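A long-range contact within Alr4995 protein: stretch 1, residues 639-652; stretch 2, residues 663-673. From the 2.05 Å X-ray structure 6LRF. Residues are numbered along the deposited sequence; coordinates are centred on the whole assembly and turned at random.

Stretch 1, residues 639-652: SIGVGNMTPAGVKM
Stretch 2, residues 663-673: TKLSDRGSIES

A helix end and the strand following it are held against a second helix end and loop by one arginine, one leucine and a single parallel beta bridge, burying 614 Å² in total. The chain is helical through Asn644; it then runs extended through Thr646 (phi/psi -106/127), Pro647 and Ala648, turns at Gly649 (83/9), and enters a strand at Lys651. In stretch 2 the helix ends with Leu665, since Ser666 is the first residue to leave helical angles.

Leu665 (chi1 -66°, chi2 147°) points toward the first helix: its CD2 lies 3.3 Å from Ser639 O and 3.9 Å from Ile640 CA. An ideal CB on Gly643 would stand 3.2 Å from Leu665 CD2, so the close packing depends on a bare backbone there.

Arg668 (m, t, t, chi4 -147°) extends its guanidinium to the helix end. Arg668 NH1 and NH2 both donate to Thr646 O at 3.0 Å, a forked arrangement, and Arg668 NH1 adds a weak bond to Pro647 O at 3.2 Å. These acceptors lie near the guanidinium plane, whereas selenomethionine Met652 (m, m, m) covers one face, CE 3.7 Å from Arg668 CZ.

Met652 pairs with Ser673 (CA-CA 4.6 Å), side chains on the same sheet face; Met652 N donates to Glu672 O at 3.0 Å and 171°, nearly linear.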

# COMPACT_ATOMS: atom_id res chain seq x y z
N SER B 639 -5.52 -17.77 9.94
CA SER B 639 -4.39 -18.35 9.24
C SER B 639 -3.16 -18.41 10.16
O SER B 639 -2.38 -19.38 10.11
CB SER B 639 -4.08 -17.54 7.98
OG SER B 639 -5.13 -17.69 7.04
N ILE B 640 -2.99 -17.40 11.01
CA ILE B 640 -1.85 -17.36 11.93
C ILE B 640 -2.01 -18.44 12.98
O ILE B 640 -1.06 -19.16 13.30
CB ILE B 640 -1.69 -15.99 12.61
CG1 ILE B 640 -1.31 -14.93 11.58
CG2 ILE B 640 -0.61 -16.04 13.70
CD1 ILE B 640 -1.28 -13.50 12.15
N GLY B 641 -3.23 -18.55 13.50
CA GLY B 641 -3.55 -19.56 14.50
C GLY B 641 -3.33 -20.97 13.98
O GLY B 641 -2.70 -21.81 14.64
N VAL B 642 -3.84 -21.23 12.78
CA VAL B 642 -3.58 -22.47 12.08
C VAL B 642 -2.07 -22.67 11.87
O VAL B 642 -1.54 -23.75 12.08
CB VAL B 642 -4.30 -22.49 10.73
CG1 VAL B 642 -3.75 -23.57 9.85
CG2 VAL B 642 -5.79 -22.68 10.94
N GLY B 643 -1.38 -21.62 11.46
CA GLY B 643 0.05 -21.71 11.25
C GLY B 643 0.78 -22.15 12.51
O GLY B 643 1.60 -23.08 12.45
N ASN B 644 0.48 -21.50 13.64
CA ASN B 644 1.08 -21.86 14.94
C ASN B 644 0.86 -23.33 15.23
O ASN B 644 1.70 -23.99 15.82
CB ASN B 644 0.48 -21.07 16.11
CG ASN B 644 0.60 -19.57 15.95
OD1 ASN B 644 1.50 -19.06 15.27
ND2 ASN B 644 -0.34 -18.84 16.57
N MSE B 645 -0.30 -23.84 14.84
CA MSE B 645 -0.66 -25.20 15.21
C MSE B 645 -0.09 -26.26 14.28
O MSE B 645 -0.23 -27.45 14.57
CB MSE B 645 -2.17 -25.37 15.24
CG MSE B 645 -2.87 -24.59 16.33
SE MSE B 645 -4.79 -24.85 16.10
CE MSE B 645 -5.43 -23.15 16.79
N THR B 646 0.53 -25.85 13.18
CA THR B 646 0.88 -26.79 12.11
C THR B 646 2.37 -27.15 12.03
O THR B 646 3.21 -26.26 11.91
CB THR B 646 0.46 -26.23 10.74
OG1 THR B 646 -0.95 -25.98 10.73
CG2 THR B 646 0.84 -27.20 9.62
N PRO B 647 2.70 -28.46 12.04
CA PRO B 647 4.10 -28.88 11.94
C PRO B 647 4.69 -28.68 10.55
O PRO B 647 3.95 -28.37 9.62
CB PRO B 647 4.04 -30.37 12.26
CG PRO B 647 2.70 -30.78 11.80
CD PRO B 647 1.79 -29.61 12.14
N ALA B 648 6.00 -28.87 10.42
CA ALA B 648 6.64 -28.87 9.10
C ALA B 648 6.16 -30.07 8.28
O ALA B 648 5.56 -31.01 8.80
CB ALA B 648 8.18 -28.89 9.24
N GLY B 649 6.44 -30.06 6.98
CA GLY B 649 5.97 -31.12 6.11
C GLY B 649 4.53 -30.94 5.65
O GLY B 649 3.94 -31.86 5.07
N VAL B 650 3.96 -29.77 5.94
CA VAL B 650 2.62 -29.43 5.45
C VAL B 650 2.76 -28.28 4.47
O VAL B 650 3.35 -27.24 4.79
CB VAL B 650 1.66 -29.04 6.59
CG1 VAL B 650 0.26 -28.71 6.03
CG2 VAL B 650 1.58 -30.17 7.61
N LYS B 651 2.25 -28.47 3.26
CA LYS B 651 2.29 -27.41 2.25
C LYS B 651 1.33 -26.29 2.65
O LYS B 651 0.16 -26.52 2.93
CB LYS B 651 1.95 -27.97 0.87
CG LYS B 651 2.89 -29.08 0.43
CD LYS B 651 2.42 -29.75 -0.85
CE LYS B 651 3.51 -30.61 -1.46
NZ LYS B 651 3.08 -31.06 -2.81
N MSE B 652 1.86 -25.07 2.72
CA MSE B 652 1.11 -23.90 3.14
C MSE B 652 0.94 -22.96 1.95
O MSE B 652 1.92 -22.50 1.38
CB MSE B 652 1.84 -23.20 4.28
CG MSE B 652 2.38 -24.16 5.30
SE MSE B 652 0.98 -24.74 6.49
CE MSE B 652 1.10 -23.23 7.73
N THR B 663 3.50 -12.27 4.07
CA THR B 663 4.92 -12.31 4.42
C THR B 663 5.16 -13.00 5.77
O THR B 663 6.17 -13.66 5.95
CB THR B 663 5.56 -10.90 4.43
OG1 THR B 663 6.98 -11.03 4.36
CG2 THR B 663 5.19 -10.11 5.68
N LYS B 664 4.22 -12.86 6.71
CA LYS B 664 4.32 -13.57 7.98
C LYS B 664 4.26 -15.07 7.72
O LYS B 664 5.23 -15.78 7.95
CB LYS B 664 3.20 -13.15 8.95
CG LYS B 664 3.09 -13.96 10.26
CD LYS B 664 4.42 -14.53 10.81
CE LYS B 664 4.43 -14.68 12.33
NZ LYS B 664 3.26 -15.45 12.89
N LEU B 665 3.11 -15.54 7.24
CA LEU B 665 2.88 -16.98 7.08
C LEU B 665 3.86 -17.69 6.14
O LEU B 665 3.96 -18.92 6.16
CB LEU B 665 1.45 -17.20 6.63
CG LEU B 665 0.49 -16.76 7.74
CD1 LEU B 665 -0.82 -16.18 7.23
CD2 LEU B 665 0.23 -17.91 8.71
N SER B 666 4.61 -16.94 5.34
CA SER B 666 5.52 -17.55 4.38
C SER B 666 6.92 -17.81 4.93
O SER B 666 7.85 -18.07 4.16
CB SER B 666 5.62 -16.68 3.12
OG SER B 666 4.37 -16.62 2.45
N ASP B 667 7.08 -17.77 6.25
CA ASP B 667 8.39 -18.05 6.85
C ASP B 667 8.58 -19.54 7.18
O ASP B 667 8.67 -19.94 8.34
CB ASP B 667 8.60 -17.19 8.11
CG ASP B 667 7.55 -17.43 9.19
OD1 ASP B 667 6.58 -18.19 8.94
OD2 ASP B 667 7.70 -16.85 10.28
N ARG B 668 8.65 -20.36 6.13
CA ARG B 668 8.94 -21.79 6.28
C ARG B 668 9.80 -22.25 5.11
O ARG B 668 10.05 -23.44 4.93
CB ARG B 668 7.65 -22.62 6.36
CG ARG B 668 6.78 -22.33 7.58
CD ARG B 668 5.59 -23.27 7.69
NE ARG B 668 4.83 -22.99 8.91
CZ ARG B 668 4.19 -23.90 9.64
NH1 ARG B 668 4.19 -25.17 9.29
NH2 ARG B 668 3.56 -23.52 10.75
N GLY B 669 10.26 -21.29 4.30
CA GLY B 669 11.05 -21.62 3.13
C GLY B 669 10.21 -22.04 1.94
O GLY B 669 9.21 -22.73 2.08
N SER B 670 10.66 -21.64 0.75
CA SER B 670 9.87 -21.78 -0.47
C SER B 670 9.55 -23.22 -0.88
O SER B 670 8.92 -23.45 -1.91
CB SER B 670 10.61 -21.09 -1.63
OG SER B 670 12.01 -21.29 -1.54
N ILE B 671 9.97 -24.20 -0.08
CA ILE B 671 9.63 -25.60 -0.37
C ILE B 671 8.41 -26.03 0.43
O ILE B 671 7.74 -27.01 0.09
CB ILE B 671 10.81 -26.57 -0.08
CG1 ILE B 671 11.15 -26.60 1.42
CG2 ILE B 671 12.05 -26.20 -0.90
CD1 ILE B 671 12.23 -27.60 1.78
N GLU B 672 8.10 -25.29 1.49
CA GLU B 672 6.92 -25.58 2.29
C GLU B 672 5.80 -24.57 2.05
O GLU B 672 4.67 -24.95 1.75
CB GLU B 672 7.28 -25.60 3.77
CG GLU B 672 7.99 -26.88 4.19
CD GLU B 672 7.78 -27.20 5.66
OE1 GLU B 672 8.07 -26.33 6.52
OE2 GLU B 672 7.32 -28.32 5.96
N SER B 673 6.13 -23.29 2.19
CA SER B 673 5.20 -22.19 2.02
C SER B 673 5.18 -21.63 0.60
O SER B 673 6.20 -21.62 -0.08
CB SER B 673 5.55 -21.04 2.98
OG SER B 673 5.27 -21.39 4.31